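Local coordinates for protein tropomodulin (Caenorhabditis elegans, PDB 1PGV) that probably caps the pointed end of actin filaments, blocking both elongation and depolymerization there, this chain being its C-terminal domain, at residues 44-49 / 73-78. Numbering follows the deposited sequence.
Sequences KEVNIN and EKFSLA
With CG anti to its carbonyl carbon (chi1 -71°), N49 swings its amide across to the 73-78 segment, and S76, its OG anti to the backbone N (chi1 -168°) in one of its two conformers, turns its hydroxyl to meet it. In that conformer S76 OG lies 2.5 Å from N49 OD1, too short for the length to be trusted. N49 OD1 accepts A78 N at 2.7 Å, the donor standing well above the amide plane; A78 N thus holds the side-chain carbonyl just past the strand ends, probably with S76 OG as a second donor. N47 OD1 takes the N-H of N49, two residues on, in an Asx turn. Upstream, parallel strands 45-47 and 74-76 are joined by V46 N to K74 O and S76 N to V46 O, the ladder continuing with I48 N to S76 O, while K44 O receives both E73 N and K74 N. V46 CG1 packs on F75 CE1 at 3.8 Å, and L77 CD1 sits over the ring centre; helix 56-66 covers this side through L62. On the opposite face, water links E45 OE1 with K74 NZ. Strand 45-47, helix 56-66 and strand 74-76 form a beta-alpha-beta unit at the sheet's outer end, as in the leucine-rich-repeat fold of tropomodulin C-terminal domains.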
loop_
_atom_site.group_PDB
_atom_site.type_symbol
_atom_site.label_atom_id
_atom_site.label_comp_id
_atom_site.label_asym_id
_atom_site.label_seq_id
_atom_site.Cartn_x
_atom_site.Cartn_y
_atom_site.Cartn_z
ATOM N N LYS A 44 14.546 -6.611 2.323
ATOM C CA LYS A 44 13.134 -6.982 2.321
ATOM C C LYS A 44 12.229 -5.934 2.953
ATOM O O LYS A 44 11.026 -5.894 2.678
ATOM C CB LYS A 44 12.936 -8.302 3.065
ATOM C CG LYS A 44 13.797 -9.445 2.556
ATOM C CD LYS A 44 13.495 -9.777 1.110
ATOM C CE LYS A 44 14.340 -10.952 0.636
ATOM N NZ LYS A 44 14.136 -12.159 1.480
ATOM N N GLU A 45 12.795 -5.104 3.820
ATOM C CA GLU A 45 12.015 -4.070 4.482
ATOM C C GLU A 45 12.669 -2.701 4.418
ATOM O O GLU A 45 13.847 -2.538 4.741
ATOM C CB GLU A 45 11.749 -4.446 5.946
ATOM C CG GLU A 45 11.205 -3.285 6.779
ATOM C CD GLU A 45 10.555 -3.721 8.081
ATOM O OE1 GLU A 45 11.108 -4.613 8.759
ATOM O OE2 GLU A 45 9.494 -3.156 8.433
ATOM N N VAL A 46 11.889 -1.722 3.977
ATOM C CA VAL A 46 12.340 -0.343 3.887
ATOM C C VAL A 46 11.323 0.443 4.695
ATOM O O VAL A 46 10.138 0.466 4.363
ATOM C CB VAL A 46 12.347 0.169 2.432
ATOM C CG1 VAL A 46 12.717 1.644 2.403
ATOM C CG2 VAL A 46 13.331 -0.631 1.605
ATOM N N ASN A 47 11.784 1.072 5.768
ATOM C CA ASN A 47 10.902 1.831 6.635
ATOM C C ASN A 47 11.436 3.243 6.822
ATOM O O ASN A 47 12.478 3.436 7.451
ATOM C CB ASN A 47 10.803 1.139 7.999
ATOM C CG ASN A 47 9.739 1.744 8.890
ATOM O OD1 ASN A 47 9.586 2.965 8.961
ATOM N ND2 ASN A 47 9.004 0.889 9.592
ATOM N N ILE A 48 10.735 4.232 6.270
ATOM C CA ILE A 48 11.162 5.617 6.429
ATOM C C ILE A 48 10.107 6.406 7.191
ATOM O O ILE A 48 9.959 7.617 7.005
ATOM C CB ILE A 48 11.429 6.304 5.071
ATOM C CG1 ILE A 48 10.144 6.366 4.242
ATOM C CG2 ILE A 48 12.526 5.559 4.325
ATOM C CD1 ILE A 48 10.301 7.136 2.938
ATOM N N ASN A 49 9.373 5.710 8.054
ATOM C CA ASN A 49 8.335 6.344 8.854
ATOM C C ASN A 49 8.901 7.528 9.632
ATOM O O ASN A 49 10.002 7.452 10.177
ATOM C CB ASN A 49 7.726 5.347 9.849
ATOM C CG ASN A 49 6.854 4.295 9.179
ATOM O OD1 ASN A 49 6.543 4.390 7.992
ATOM N ND2 ASN A 49 6.446 3.291 9.947
ATOM N N GLU A 73 9.518 -6.684 0.644
ATOM C CA GLU A 73 8.302 -7.229 1.234
ATOM C C GLU A 73 7.509 -6.212 2.036
ATOM O O GLU A 73 6.288 -6.326 2.159
ATOM C CB GLU A 73 8.652 -8.415 2.140
ATOM C CG GLU A 73 9.090 -9.653 1.382
ATOM C CD GLU A 73 9.582 -10.759 2.298
ATOM O OE1 GLU A 73 9.190 -10.777 3.484
ATOM O OE2 GLU A 73 10.352 -11.615 1.820
ATOM N N LYS A 74 8.201 -5.230 2.598
ATOM C CA LYS A 74 7.539 -4.205 3.392
ATOM C C LYS A 74 8.084 -2.826 3.058
ATOM O O LYS A 74 9.295 -2.610 3.039
ATOM C CB LYS A 74 7.723 -4.480 4.885
ATOM C CG LYS A 74 7.168 -5.815 5.347
ATOM C CD LYS A 74 7.354 -5.995 6.849
ATOM C CE LYS A 74 6.800 -7.332 7.320
ATOM N NZ LYS A 74 6.921 -7.484 8.800
ATOM N N PHE A 75 7.177 -1.894 2.785
ATOM C CA PHE A 75 7.564 -0.533 2.447
ATOM C C PHE A 75 6.664 0.392 3.252
ATOM O O PHE A 75 5.450 0.420 3.054
ATOM C CB PHE A 75 7.395 -0.306 0.941
ATOM C CG PHE A 75 7.973 0.995 0.447
ATOM C CD1 PHE A 75 8.971 1.651 1.163
ATOM C CD2 PHE A 75 7.544 1.545 -0.758
ATOM C CE1 PHE A 75 9.535 2.835 0.684
ATOM C CE2 PHE A 75 8.103 2.729 -1.246
ATOM C CZ PHE A 75 9.099 3.372 -0.522
ATOM N N SER A 76 7.258 1.130 4.186
ATOM C CA SER A 76 6.482 2.021 5.036
ATOM C C SER A 76 6.964 3.463 4.938
ATOM O O SER A 76 8.155 3.745 5.094
ATOM C CB SER A 76 6.554 1.549 6.490
ATOM O OG SER A 76 5.602 2.221 7.295
ATOM N N LEU A 77 6.024 4.366 4.671
ATOM C CA LEU A 77 6.318 5.791 4.547
ATOM C C LEU A 77 5.302 6.572 5.366
ATOM O O LEU A 77 4.842 7.638 4.948
ATOM C CB LEU A 77 6.215 6.250 3.089
ATOM C CG LEU A 77 6.813 5.412 1.963
ATOM C CD1 LEU A 77 5.926 4.199 1.701
ATOM C CD2 LEU A 77 6.913 6.267 0.701
ATOM N N ALA A 78 4.940 6.036 6.524
ATOM C CA ALA A 78 3.971 6.689 7.389
ATOM C C ALA A 78 4.529 7.987 7.955
ATOM O O ALA A 78 5.711 8.080 8.280
ATOM C CB ALA A 78 3.570 5.760 8.531
HETATM O O HOH W 1 8.445 -5.699 10.241
#